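Local coordinates for 70 KDA protein (Xanthomonas sp., PDB 4B2N) that acts as a dihaem c-type rubber oxygenase, a processive dioxygenase that cleaves the polyisoprene of natural latex, at residues 550-554 / 625-629; 140-144 / 213-217; 534-540 / 567-573; 25-29 / 41-45; 366-370 / 395-401. All coordinates share one frame; numbering follows the deposited sequence.

Contact 1. Residues 550-554 / 625-629; sequences NAGYD and SRMVY
Met627 slides past Tyr553 in the opposite direction, so the thioether passes the tyrosine ring and ends on the backbone beyond it. Its CB lies 3.9 Å from Tyr553 CE1, and CG stays beside the same ring carbon at 4.1 Å. The chain is nearly straight as far as the sulfur. SD then comes 3.6 Å from Ala551 O, and the bend about the last torsion (chi3 70°) turns the methyl onto the peptides of the 550-554 loop. There CE sits 3.3 Å from Ala551 O and 3.8 Å from Gly552 C, close van der Waals contacts of a methyl with peptide groups.

Tyr553 answers with its hydroxyl end, whose OH lies 3.3 Å from Met627 C, with that carbon at the ring edge, near its plane. A water bridges the two sides, donating to Met627 O over 2.9 Å and bonding weakly to Tyr553 OH. The same carbonyl is also hydrogen-bonded to Tyr541, while Arg246 forms a cation-pi contact with the Tyr553 ring.

Met627 is the first residue to leave helix 620-626, and the bond from Val628 N to Ser625 O closes the turn there. Tyr629 then pairs through its backbone with Trp537. The contact thus belongs to a helix-to-strand junction, where an extended loop packs beside the turn leading into an outer strand of a three-stranded antiparallel sheet.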
# COMPACT_ATOMS: atom_id res chain seq x y z
N ASN A 550 14.64 -17.01 -14.16
CA ASN A 550 13.63 -15.91 -14.21
C ASN A 550 12.29 -16.25 -14.78
O ASN A 550 11.69 -15.46 -15.51
CB ASN A 550 14.23 -14.69 -14.90
CG ASN A 550 15.50 -14.22 -14.16
OD1 ASN A 550 15.54 -14.32 -12.96
ND2 ASN A 550 16.48 -13.74 -14.85
N ALA A 551 11.73 -17.40 -14.42
CA ALA A 551 10.32 -17.52 -14.60
C ALA A 551 9.62 -16.51 -13.68
O ALA A 551 10.10 -16.24 -12.61
CB ALA A 551 9.89 -18.92 -14.16
N GLY A 552 8.47 -16.00 -14.08
CA GLY A 552 7.84 -14.95 -13.35
C GLY A 552 6.43 -15.44 -13.10
O GLY A 552 6.05 -16.61 -13.44
N TYR A 553 5.66 -14.58 -12.47
CA TYR A 553 4.22 -14.91 -12.30
C TYR A 553 3.55 -14.45 -13.59
O TYR A 553 3.75 -13.31 -14.06
CB TYR A 553 3.58 -14.11 -11.15
CG TYR A 553 3.82 -14.62 -9.73
CD1 TYR A 553 4.55 -15.82 -9.47
CD2 TYR A 553 3.30 -13.92 -8.65
CE1 TYR A 553 4.78 -16.25 -8.19
CE2 TYR A 553 3.54 -14.35 -7.35
CZ TYR A 553 4.26 -15.51 -7.13
OH TYR A 553 4.39 -15.96 -5.86
N ASP A 554 2.72 -15.33 -14.18
CA ASP A 554 2.05 -14.96 -15.37
C ASP A 554 0.89 -14.06 -15.01
O ASP A 554 0.12 -14.32 -14.06
CB ASP A 554 1.46 -16.22 -16.04
CG ASP A 554 0.75 -15.88 -17.31
OD1 ASP A 554 1.41 -15.85 -18.30
OD2 ASP A 554 -0.49 -15.66 -17.34
N SER A 625 10.99 -20.86 -3.56
CA SER A 625 10.04 -20.76 -2.46
C SER A 625 9.31 -19.41 -2.43
O SER A 625 8.14 -19.36 -2.12
CB SER A 625 10.82 -20.96 -1.17
OG SER A 625 11.44 -22.26 -1.18
N ARG A 626 9.99 -18.31 -2.74
CA ARG A 626 9.35 -16.95 -2.78
C ARG A 626 8.20 -16.87 -3.81
O ARG A 626 7.30 -16.02 -3.70
CB ARG A 626 10.38 -15.86 -3.18
CG ARG A 626 11.56 -15.75 -2.23
CD ARG A 626 12.47 -14.55 -2.69
NE ARG A 626 12.89 -14.19 -1.42
CZ ARG A 626 12.63 -13.15 -0.68
NH1 ARG A 626 12.17 -11.94 -1.13
NH2 ARG A 626 13.05 -13.36 0.54
N MET A 627 8.24 -17.76 -4.81
CA MET A 627 7.21 -17.92 -5.85
C MET A 627 6.01 -18.77 -5.48
O MET A 627 5.23 -19.17 -6.35
CB MET A 627 7.86 -18.41 -7.15
CG MET A 627 8.72 -17.27 -7.64
SD MET A 627 9.46 -17.45 -9.23
CE MET A 627 8.08 -17.31 -10.27
N VAL A 628 5.89 -19.09 -4.19
CA VAL A 628 4.70 -19.79 -3.71
C VAL A 628 4.24 -19.07 -2.45
O VAL A 628 5.05 -18.68 -1.60
CB VAL A 628 4.95 -21.27 -3.31
CG1 VAL A 628 3.70 -21.88 -2.79
CG2 VAL A 628 5.42 -22.06 -4.53
N TYR A 629 2.94 -18.84 -2.31
CA TYR A 629 2.50 -18.19 -1.09
C TYR A 629 2.45 -19.23 0.04
O TYR A 629 1.75 -20.24 -0.07
CB TYR A 629 1.13 -17.54 -1.20
CG TYR A 629 0.85 -16.72 0.07
CD1 TYR A 629 1.29 -15.38 0.18
CD2 TYR A 629 0.19 -17.29 1.16
CE1 TYR A 629 1.06 -14.65 1.34
CE2 TYR A 629 -0.05 -16.55 2.32
CZ TYR A 629 0.36 -15.25 2.40
OH TYR A 629 0.14 -14.53 3.55
O HOH W 1 2.45 -18.43 -6.41

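Contact 2. Residues 140-144 / 213-217; sequences RYGLY and NSAND
Asn213 meets two residues of 140-144 with the two ends of its amide. ND2 donates to Gly142 O over 2.9 Å, staying in the plane of that carbonyl, while OD1 accepts from Tyr144 OH at 2.7 Å. With CG anti to the backbone N (chi1 -159°), the amide reaches across to the edge of the Tyr144 ring, the two planes 46° apart. OD1 has a second donor, Ala215 N at 2.8 Å, arriving at the opposite face of the amide plane from the hydroxyl; this closes an Asx turn. The Tyr144 hydroxyl in turn accepts from a water, and its oxygen rests 3.5 Å from Ala215 CB.

The backbones meet almost directly. Asp217 N donates to Tyr141 O at 2.9 Å, well above the carbonyl plane, and a water gives a further hydrogen to that oxygen. Gly142 CA approaches Ala215 O to 3.3 Å in a CA-H...O contact, a closeness that leaves little room for a side chain there.

Farther out, Asp217 is the N-cap of helix 218-226: OD1 takes the N-H of Leu220 and also forms a salt bridge with Arg626. Asn213 ND2 has another partner in Ala193 O, and its backbone bonds to Cys194. A Schellman motif at Gly142, ending helix 133-141, thereby joins an Asx turn resting on the segment where Cys191 and Cys194 hold a c-type haem covalently and His195 is an axial ligand of its iron.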
# COMPACT_ATOMS: atom_id res chain seq x y z
N ARG A 140 11.67 -11.57 -13.16
CA ARG A 140 12.42 -11.84 -11.93
C ARG A 140 11.88 -11.02 -10.78
O ARG A 140 11.71 -11.52 -9.65
CB ARG A 140 13.91 -11.48 -12.13
CG ARG A 140 14.77 -11.87 -10.91
CD ARG A 140 16.20 -11.60 -11.30
NE ARG A 140 17.11 -11.78 -10.19
CZ ARG A 140 17.72 -12.94 -9.92
NH1 ARG A 140 17.45 -14.00 -10.71
NH2 ARG A 140 18.57 -13.04 -8.90
N TYR A 141 11.57 -9.77 -11.04
CA TYR A 141 11.30 -8.89 -9.91
C TYR A 141 9.81 -8.73 -9.67
O TYR A 141 9.42 -8.02 -8.72
CB TYR A 141 11.97 -7.53 -10.13
CG TYR A 141 13.48 -7.63 -10.17
CD1 TYR A 141 14.20 -8.26 -9.11
CD2 TYR A 141 14.19 -7.12 -11.25
CE1 TYR A 141 15.60 -8.40 -9.20
CE2 TYR A 141 15.56 -7.24 -11.30
CZ TYR A 141 16.26 -7.83 -10.29
OH TYR A 141 17.64 -7.93 -10.45
N GLY A 142 8.99 -9.35 -10.50
CA GLY A 142 7.54 -9.25 -10.41
C GLY A 142 7.02 -7.87 -10.77
O GLY A 142 6.07 -7.37 -10.15
N LEU A 143 7.57 -7.32 -11.84
CA LEU A 143 7.17 -6.00 -12.38
C LEU A 143 6.54 -6.20 -13.79
O LEU A 143 6.20 -7.37 -14.15
CB LEU A 143 8.43 -5.08 -12.46
CG LEU A 143 9.10 -4.94 -11.09
CD1 LEU A 143 10.36 -4.09 -11.22
CD2 LEU A 143 8.12 -4.35 -10.05
N TYR A 144 6.34 -5.13 -14.56
CA TYR A 144 5.57 -5.22 -15.84
C TYR A 144 6.20 -4.26 -16.84
O TYR A 144 6.79 -3.26 -16.43
CB TYR A 144 4.12 -4.81 -15.61
CG TYR A 144 3.52 -5.59 -14.47
CD1 TYR A 144 3.73 -5.17 -13.15
CD2 TYR A 144 2.85 -6.81 -14.70
CE1 TYR A 144 3.24 -5.88 -12.08
CE2 TYR A 144 2.31 -7.55 -13.64
CZ TYR A 144 2.59 -7.10 -12.32
OH TYR A 144 2.12 -7.80 -11.24
N ASN A 213 0.26 -4.32 -6.69
CA ASN A 213 1.05 -5.39 -7.24
C ASN A 213 0.96 -6.69 -6.38
O ASN A 213 1.18 -6.64 -5.14
CB ASN A 213 2.51 -4.95 -7.37
CG ASN A 213 3.26 -5.81 -8.39
OD1 ASN A 213 2.77 -6.90 -8.80
ND2 ASN A 213 4.41 -5.32 -8.89
N SER A 214 0.58 -7.79 -7.02
CA SER A 214 0.50 -9.08 -6.39
C SER A 214 1.77 -9.85 -6.60
O SER A 214 1.85 -10.97 -6.15
CB SER A 214 -0.65 -9.94 -7.00
OG SER A 214 -0.47 -10.03 -8.39
N ALA A 215 2.73 -9.30 -7.32
CA ALA A 215 3.78 -10.14 -7.86
C ALA A 215 5.17 -9.68 -7.54
O ALA A 215 6.13 -10.44 -7.73
CB ALA A 215 3.63 -10.35 -9.38
N ASN A 216 5.30 -8.47 -7.02
CA ASN A 216 6.65 -7.92 -6.85
C ASN A 216 7.44 -8.61 -5.76
O ASN A 216 6.93 -8.89 -4.68
CB ASN A 216 6.69 -6.42 -6.61
CG ASN A 216 6.01 -6.02 -5.30
OD1 ASN A 216 4.88 -6.42 -5.02
ND2 ASN A 216 6.71 -5.20 -4.50
N ASP A 217 8.70 -8.89 -6.04
CA ASP A 217 9.57 -9.41 -5.03
C ASP A 217 10.56 -8.33 -4.60
O ASP A 217 11.61 -8.17 -5.20
CB ASP A 217 10.38 -10.64 -5.51
CG ASP A 217 11.14 -11.32 -4.37
OD1 ASP A 217 11.64 -10.59 -3.45
OD2 ASP A 217 11.35 -12.58 -4.46
O HOH W 2 10.69 -6.06 -7.06
O HOH W 3 0.64 -10.11 -11.68

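Contact 3. Residues 534-540 / 567-573; sequences PKLWKRP and WKYTAVA
An antiparallel beta pairing joins 534-540, which holds the middle strand of a three-stranded sheet, to 567-573, which holds an outer one. Lys538 and Thr570 form the hydrogen-bonded pair, with Thr570 N to Lys538 O and Lys538 N to Thr570 O both 2.9 Å; Trp537 and Ala571 form the non-hydrogen-bonded pair. Val572 N extends the ladder to Leu536 O at 3.2 Å, and beyond it a water links Leu536 N with Val572 O.

On the Trp537 side of the sheet, Pro534 CG lies over one face of the Tyr569 ring, 4.0 Å from its centroid, while Tyr569 CB packs against Trp537 CE3. Past the strands, the Arg539 guanidinium stacks flat on the Trp567 indole, with planes 10° apart. Arg539 CZ lies 3.4 Å from the centroid of the six-membered ring of Trp567. CD rests over the five-membered ring, and the bend at chi3 (-64°) then carries NE and the guanidinium across to the six-membered one.

Arg539 NH1 is hydrogen-bonded to Ser214 and NH2 to Asp554 O, bonds that would hold the guanidinium level over the indole. Trp567 NE1 is itself fixed by Ala513 O. A buried positive charge is thus probably stabilised by a pi face and oxygen acceptors around its rim.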
# COMPACT_ATOMS: atom_id res chain seq x y z
N PRO A 534 -6.56 -22.12 0.54
CA PRO A 534 -5.42 -23.01 0.67
C PRO A 534 -4.34 -22.40 1.51
O PRO A 534 -4.06 -21.20 1.36
CB PRO A 534 -4.94 -23.14 -0.77
CG PRO A 534 -5.22 -21.73 -1.33
CD PRO A 534 -6.55 -21.34 -0.72
N LYS A 535 -3.68 -23.18 2.32
CA LYS A 535 -2.62 -22.61 3.19
C LYS A 535 -1.39 -22.24 2.40
O LYS A 535 -0.69 -21.31 2.74
CB LYS A 535 -2.17 -23.61 4.23
CG LYS A 535 -3.28 -23.85 5.27
CD LYS A 535 -3.17 -22.70 6.23
CE LYS A 535 -4.00 -22.96 7.47
NZ LYS A 535 -4.42 -21.60 7.84
N LEU A 536 -1.08 -23.05 1.42
CA LEU A 536 0.03 -22.70 0.50
C LEU A 536 -0.49 -22.79 -0.90
O LEU A 536 -1.31 -23.67 -1.25
CB LEU A 536 1.22 -23.58 0.69
CG LEU A 536 1.87 -23.57 2.09
CD1 LEU A 536 0.99 -24.44 2.96
CD2 LEU A 536 3.25 -24.17 2.03
N TRP A 537 -0.14 -21.85 -1.72
CA TRP A 537 -0.75 -21.88 -3.06
C TRP A 537 0.16 -21.21 -4.06
O TRP A 537 0.89 -20.27 -3.72
CB TRP A 537 -2.14 -21.25 -2.98
CG TRP A 537 -2.16 -19.82 -2.48
CD1 TRP A 537 -2.32 -19.37 -1.17
CD2 TRP A 537 -2.07 -18.58 -3.28
NE1 TRP A 537 -2.33 -18.00 -1.11
CE2 TRP A 537 -2.18 -17.47 -2.33
CE3 TRP A 537 -1.88 -18.30 -4.66
CZ2 TRP A 537 -2.14 -16.13 -2.74
CZ3 TRP A 537 -1.87 -16.93 -5.08
CH2 TRP A 537 -1.96 -15.88 -4.13
N LYS A 538 0.16 -21.71 -5.28
CA LYS A 538 1.18 -21.38 -6.23
C LYS A 538 0.44 -20.92 -7.49
O LYS A 538 -0.43 -21.65 -7.99
CB LYS A 538 1.96 -22.67 -6.48
CG LYS A 538 2.75 -22.66 -7.73
CD LYS A 538 3.80 -23.79 -7.72
CE LYS A 538 3.22 -25.13 -8.20
NZ LYS A 538 4.09 -25.55 -9.33
N ARG A 539 0.73 -19.74 -8.00
CA ARG A 539 0.04 -19.32 -9.21
C ARG A 539 0.78 -19.73 -10.48
O ARG A 539 1.87 -20.24 -10.41
CB ARG A 539 -0.44 -17.84 -9.19
CG ARG A 539 0.33 -16.89 -8.33
CD ARG A 539 -0.14 -15.46 -8.47
NE ARG A 539 0.00 -14.80 -9.79
CZ ARG A 539 0.03 -13.50 -9.90
NH1 ARG A 539 0.07 -12.79 -8.75
NH2 ARG A 539 0.21 -12.89 -11.10
N PRO A 540 0.11 -19.64 -11.65
CA PRO A 540 0.77 -20.12 -12.86
C PRO A 540 1.98 -19.24 -13.10
O PRO A 540 1.91 -18.02 -12.91
CB PRO A 540 -0.30 -19.89 -13.95
CG PRO A 540 -1.60 -19.93 -13.21
CD PRO A 540 -1.29 -19.27 -11.90
N TRP A 567 -6.65 -15.40 -8.54
CA TRP A 567 -5.63 -16.19 -9.27
C TRP A 567 -6.06 -17.63 -9.34
O TRP A 567 -6.58 -18.17 -8.38
CB TRP A 567 -4.23 -16.04 -8.65
CG TRP A 567 -3.85 -14.60 -8.81
CD1 TRP A 567 -3.89 -13.57 -7.85
CD2 TRP A 567 -3.47 -13.98 -10.07
NE1 TRP A 567 -3.59 -12.36 -8.46
CE2 TRP A 567 -3.30 -12.55 -9.80
CE3 TRP A 567 -3.32 -14.44 -11.39
CZ2 TRP A 567 -2.93 -11.64 -10.80
CZ3 TRP A 567 -2.93 -13.55 -12.37
CH2 TRP A 567 -2.75 -12.15 -12.09
N LYS A 568 -5.84 -18.24 -10.48
CA LYS A 568 -5.82 -19.71 -10.52
C LYS A 568 -4.65 -20.13 -9.61
O LYS A 568 -3.63 -19.43 -9.50
CB LYS A 568 -5.65 -20.21 -11.95
CG LYS A 568 -6.85 -19.94 -12.81
CD LYS A 568 -6.71 -20.51 -14.20
CE LYS A 568 -8.04 -20.61 -14.91
NZ LYS A 568 -7.69 -20.69 -16.35
N TYR A 569 -4.77 -21.25 -8.92
CA TYR A 569 -3.62 -21.64 -8.10
C TYR A 569 -3.62 -23.14 -8.07
O TYR A 569 -4.65 -23.80 -8.39
CB TYR A 569 -3.73 -21.08 -6.67
CG TYR A 569 -4.95 -21.57 -5.94
CD1 TYR A 569 -4.91 -22.79 -5.25
CD2 TYR A 569 -6.15 -20.84 -5.94
CE1 TYR A 569 -6.00 -23.29 -4.62
CE2 TYR A 569 -7.25 -21.32 -5.29
CZ TYR A 569 -7.15 -22.55 -4.63
OH TYR A 569 -8.15 -23.09 -3.95
N THR A 570 -2.48 -23.65 -7.69
CA THR A 570 -2.34 -25.04 -7.31
C THR A 570 -2.03 -25.02 -5.84
O THR A 570 -1.10 -24.32 -5.36
CB THR A 570 -1.20 -25.66 -8.17
OG1 THR A 570 -1.68 -25.60 -9.51
CG2 THR A 570 -0.99 -27.09 -7.84
N ALA A 571 -2.84 -25.75 -5.08
CA ALA A 571 -2.47 -25.97 -3.66
C ALA A 571 -1.14 -26.75 -3.50
O ALA A 571 -0.74 -27.55 -4.38
CB ALA A 571 -3.59 -26.66 -2.89
N VAL A 572 -0.44 -26.50 -2.40
CA VAL A 572 0.82 -27.15 -2.12
C VAL A 572 0.83 -27.42 -0.62
O VAL A 572 0.25 -26.64 0.20
CB VAL A 572 1.98 -26.20 -2.45
CG1 VAL A 572 3.30 -26.83 -2.08
CG2 VAL A 572 1.97 -25.76 -3.92
N ALA A 573 1.48 -28.51 -0.23
CA ALA A 573 1.56 -28.86 1.19
C ALA A 573 2.79 -28.29 1.86
O ALA A 573 3.86 -28.24 1.23
CB ALA A 573 1.54 -30.38 1.33
O HOH W 4 -1.88 -26.09 1.69
O HOH W 5 -0.85 -22.83 -10.59

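Contact 4. Residues 25-29 / 41-45; sequences RSPLM and LPVDP
The pyrrolidine rings of Pro27 and Pro45 cross obliquely, with CB and CG of Pro27 against CD and CG of Pro45; the shortest approach is 3.6 Å, from Pro27 CB to Pro45 CD. A third proline ring, that of Pro42, sets its CG beside the backbone of the first helical turn, 3.7 Å from Leu28 O. Pro42 and Pro45 thus pack against the start of helix 27-32, of which Pro27 is the first residue and Ser26 the N-cap, its OG taking a weak bond from Met29 N. The other segment, 41-45, is an irregular chain folded back along this turn, and the contact is made by van der Waals packing, with no hydrogen bond across it.

Nearby, the Cys32-Cys88 disulfide ties helix 27-32 to helix 88-104, whose Phe91 touches both Leu28 and Leu41. Asp44 turns its carboxylate to a salt bridge with Arg46, while its CB keeps 4.0 Å from Leu28 CD1.

Leu28 lies at the middle of the contact. Its two methyl branches divide the work: CD2 meets Leu41 CD2 at 3.6 Å, the two side chains running at about a right angle, whereas CD1 presses on the peptides of the incoming chain, 3.4 Å from Pro42 O and 3.6 Å from Val43 O.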
# COMPACT_ATOMS: atom_id res chain seq x y z
N ARG A 25 -15.79 6.49 -11.13
CA ARG A 25 -16.23 6.23 -9.78
C ARG A 25 -15.86 7.37 -8.77
O ARG A 25 -16.69 7.87 -7.99
CB ARG A 25 -15.57 4.89 -9.38
CG ARG A 25 -16.18 4.33 -8.14
CD ARG A 25 -17.61 3.97 -8.41
NE ARG A 25 -17.75 2.69 -9.09
CZ ARG A 25 -18.94 2.12 -9.25
NH1 ARG A 25 -20.01 2.74 -8.77
NH2 ARG A 25 -19.05 0.94 -9.84
N SER A 26 -14.62 7.80 -8.84
CA SER A 26 -14.11 8.90 -8.03
C SER A 26 -15.12 10.03 -7.99
O SER A 26 -15.47 10.56 -9.01
CB SER A 26 -12.85 9.45 -8.74
OG SER A 26 -12.56 10.70 -8.12
N PRO A 27 -15.60 10.44 -6.81
CA PRO A 27 -16.71 11.44 -6.79
C PRO A 27 -16.39 12.85 -7.36
O PRO A 27 -17.20 13.46 -8.01
CB PRO A 27 -17.06 11.53 -5.32
CG PRO A 27 -16.75 10.17 -4.80
CD PRO A 27 -15.47 9.73 -5.51
N LEU A 28 -15.20 13.34 -7.12
CA LEU A 28 -14.75 14.56 -7.75
C LEU A 28 -14.70 14.42 -9.27
O LEU A 28 -15.02 15.38 -9.95
CB LEU A 28 -13.35 14.98 -7.21
CG LEU A 28 -13.39 15.86 -5.92
CD1 LEU A 28 -14.25 15.27 -4.79
CD2 LEU A 28 -12.03 16.15 -5.35
N MET A 29 -14.22 13.28 -9.78
CA MET A 29 -14.24 13.06 -11.23
C MET A 29 -15.70 12.90 -11.71
O MET A 29 -16.02 13.38 -12.75
CB MET A 29 -13.35 11.90 -11.66
CG MET A 29 -11.88 12.12 -11.29
SD MET A 29 -11.25 13.66 -12.04
CE MET A 29 -10.89 13.08 -13.71
N LEU A 41 -15.36 22.72 -7.14
CA LEU A 41 -15.12 21.28 -7.01
C LEU A 41 -16.27 20.57 -6.26
O LEU A 41 -16.74 21.05 -5.22
CB LEU A 41 -13.78 21.07 -6.27
CG LEU A 41 -13.05 19.73 -6.47
CD1 LEU A 41 -12.66 19.46 -7.93
CD2 LEU A 41 -11.82 19.71 -5.57
N PRO A 42 -16.66 19.36 -6.69
CA PRO A 42 -17.61 18.59 -5.86
C PRO A 42 -17.11 18.33 -4.42
O PRO A 42 -15.89 18.23 -4.19
CB PRO A 42 -17.73 17.26 -6.61
CG PRO A 42 -17.31 17.56 -7.97
CD PRO A 42 -16.31 18.67 -7.92
N VAL A 43 -18.04 18.17 -3.47
CA VAL A 43 -17.72 17.84 -2.08
C VAL A 43 -16.98 16.49 -2.14
O VAL A 43 -17.33 15.61 -2.94
CB VAL A 43 -19.02 17.74 -1.21
CG1 VAL A 43 -18.76 16.98 0.07
CG2 VAL A 43 -19.59 19.13 -0.87
N ASP A 44 -15.96 16.33 -1.32
CA ASP A 44 -15.24 15.03 -1.23
C ASP A 44 -16.00 14.28 -0.17
O ASP A 44 -15.96 14.66 0.96
CB ASP A 44 -13.81 15.30 -0.77
CG ASP A 44 -13.06 14.04 -0.35
OD1 ASP A 44 -13.59 12.91 -0.59
OD2 ASP A 44 -11.99 14.19 0.33
N PRO A 45 -16.75 13.21 -0.54
CA PRO A 45 -17.58 12.62 0.49
C PRO A 45 -16.88 12.07 1.74
O PRO A 45 -17.52 11.96 2.82
CB PRO A 45 -18.33 11.52 -0.25
CG PRO A 45 -18.36 12.03 -1.69
CD PRO A 45 -16.96 12.58 -1.85

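Contact 5. Residues 366-370 / 395-401; sequences IYHER and GVYSPRH
His368 stacks on His401 in the tight part of the contact, whereas Glu369 reaches the same histidine from the exposed margin. Tyr367 CD1 lies over one face of the His368 ring; the other face meets His401 in an offset stack, centroids 4.6 Å apart and planes at 15°. His368 CB sits over the His401 ring, while Val396 CG1 touches the His368 edge. In the ring plane, His368 NE2 accepts from Tyr397 N over 3.0 Å. Tyr367, with CG anti to the backbone N (chi1 178°), reaches inward, and its OH donates to Gly395 O at 2.8 Å, next to His394, the axial ligand of a haem iron.

Toward solvent the contact narrows to one bond, His401 NE2 to Glu369 OE2 at 2.6 Å, nearly straight at 169° and made to the anti lone pair.

His368 ND1 is hydrogen-bonded to Ala364 O, which with NE2 as acceptor suggests a neutral ring; the nearby carboxylate could favour a positive His401, but its ND1 bond to Ser398 OG, whose direction is open, leaves its charge undecided.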
# COMPACT_ATOMS: atom_id res chain seq x y z
N ILE A 366 -28.08 -9.49 -1.02
CA ILE A 366 -27.44 -10.23 0.02
C ILE A 366 -26.41 -9.29 0.62
O ILE A 366 -26.32 -9.13 1.83
CB ILE A 366 -26.76 -11.48 -0.55
CG1 ILE A 366 -27.83 -12.55 -0.96
CG2 ILE A 366 -25.88 -12.12 0.53
CD1 ILE A 366 -27.31 -13.45 -2.08
N TYR A 367 -25.64 -8.65 -0.27
CA TYR A 367 -24.55 -7.73 0.17
C TYR A 367 -25.07 -6.75 1.25
O TYR A 367 -24.48 -6.60 2.34
CB TYR A 367 -23.95 -6.98 -1.06
CG TYR A 367 -22.86 -5.99 -0.59
CD1 TYR A 367 -23.21 -4.77 -0.09
CD2 TYR A 367 -21.52 -6.32 -0.63
CE1 TYR A 367 -22.24 -3.89 0.40
CE2 TYR A 367 -20.57 -5.46 -0.15
CZ TYR A 367 -20.93 -4.27 0.36
OH TYR A 367 -19.96 -3.43 0.84
N HIS A 368 -26.19 -6.10 0.96
CA HIS A 368 -26.72 -5.02 1.81
C HIS A 368 -27.65 -5.50 2.92
O HIS A 368 -27.88 -4.80 3.92
CB HIS A 368 -27.45 -4.05 0.92
CG HIS A 368 -26.55 -3.28 0.00
ND1 HIS A 368 -26.19 -3.74 -1.25
CD2 HIS A 368 -25.88 -2.08 0.21
CE1 HIS A 368 -25.37 -2.82 -1.81
NE2 HIS A 368 -25.20 -1.80 -0.93
N GLU A 369 -28.16 -6.73 2.82
CA GLU A 369 -29.22 -7.08 3.76
C GLU A 369 -29.05 -8.35 4.54
O GLU A 369 -29.71 -8.49 5.57
CB GLU A 369 -30.61 -7.11 3.05
CG GLU A 369 -30.98 -5.77 2.40
CD GLU A 369 -32.31 -5.78 1.67
OE1 GLU A 369 -33.16 -6.66 1.95
OE2 GLU A 369 -32.54 -4.91 0.82
N ARG A 370 -28.20 -9.26 4.08
CA ARG A 370 -28.11 -10.58 4.74
C ARG A 370 -27.28 -10.45 6.01
O ARG A 370 -26.12 -10.04 5.97
CB ARG A 370 -27.53 -11.64 3.79
CG ARG A 370 -28.07 -13.08 4.02
CD ARG A 370 -27.51 -13.77 5.24
NE ARG A 370 -27.22 -15.20 4.99
CZ ARG A 370 -26.66 -16.01 5.89
NH1 ARG A 370 -26.37 -15.55 7.10
NH2 ARG A 370 -26.39 -17.29 5.59
N GLY A 395 -19.25 -0.76 3.40
CA GLY A 395 -19.88 0.37 2.72
C GLY A 395 -21.14 0.02 1.97
O GLY A 395 -21.33 -1.15 1.57
N VAL A 396 -21.97 1.03 1.73
CA VAL A 396 -23.18 0.87 0.91
C VAL A 396 -22.96 1.30 -0.55
O VAL A 396 -22.57 2.45 -0.82
CB VAL A 396 -24.32 1.75 1.49
CG1 VAL A 396 -25.55 1.68 0.59
CG2 VAL A 396 -24.67 1.30 2.90
N TYR A 397 -23.17 0.35 -1.48
CA TYR A 397 -22.87 0.59 -2.89
C TYR A 397 -24.11 0.85 -3.71
O TYR A 397 -24.03 1.55 -4.68
CB TYR A 397 -22.08 -0.56 -3.54
CG TYR A 397 -20.72 -0.75 -2.91
CD1 TYR A 397 -19.86 0.32 -2.78
CD2 TYR A 397 -20.35 -1.97 -2.39
CE1 TYR A 397 -18.62 0.17 -2.13
CE2 TYR A 397 -19.16 -2.15 -1.70
CZ TYR A 397 -18.28 -1.09 -1.60
OH TYR A 397 -17.11 -1.28 -0.94
N SER A 398 -25.21 0.21 -3.34
CA SER A 398 -26.43 0.19 -4.13
C SER A 398 -27.12 1.55 -4.00
O SER A 398 -27.36 2.01 -2.84
CB SER A 398 -27.31 -0.94 -3.60
OG SER A 398 -28.68 -0.58 -3.57
N PRO A 399 -27.38 2.24 -5.15
CA PRO A 399 -28.02 3.55 -5.03
C PRO A 399 -29.34 3.48 -4.26
O PRO A 399 -29.69 4.39 -3.53
CB PRO A 399 -28.29 3.93 -6.49
CG PRO A 399 -27.20 3.23 -7.25
CD PRO A 399 -27.12 1.89 -6.56
N ARG A 400 -30.04 2.37 -4.42
CA ARG A 400 -31.31 2.18 -3.71
C ARG A 400 -31.12 2.18 -2.19
O ARG A 400 -31.83 2.87 -1.49
CB ARG A 400 -32.01 0.91 -4.17
CG ARG A 400 -33.39 0.72 -3.55
CD ARG A 400 -34.00 -0.65 -3.84
NE ARG A 400 -34.09 -0.93 -5.27
CZ ARG A 400 -34.48 -2.09 -5.80
NH1 ARG A 400 -34.85 -3.11 -5.02
NH2 ARG A 400 -34.48 -2.24 -7.11
N HIS A 401 -30.12 1.45 -1.70
CA HIS A 401 -29.87 1.43 -0.28
C HIS A 401 -29.21 2.70 0.14
O HIS A 401 -29.42 3.16 1.27
CB HIS A 401 -29.03 0.22 0.04
CG HIS A 401 -29.78 -1.06 -0.14
ND1 HIS A 401 -29.96 -1.65 -1.35
CD2 HIS A 401 -30.42 -1.87 0.78
CE1 HIS A 401 -30.66 -2.77 -1.21
NE2 HIS A 401 -30.98 -2.90 0.08

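Contacts 1, 2 and 3 form one cluster on the same side of the chain's centre: the centre of contact 1 lies about 9 Å from that of contact 2 and 11 Å from that of contact 3. Contacts 1 and 3 alternate along the chain and meet in the sheet of strands 536-538, 570-571 and 629-630. Arg140 of contact 2 bonds to Asn550 of contact 1. Contacts 4 and 5 share another side of the centre, their own centres about 20 Å apart, without touching. Contact 4 comes first in sequence, then 2 and 5. Contacts 2 and 5 each border a different haem; because contacts 1 and 3 both touch contact 2, the sheet packs close to the first haem's surroundings.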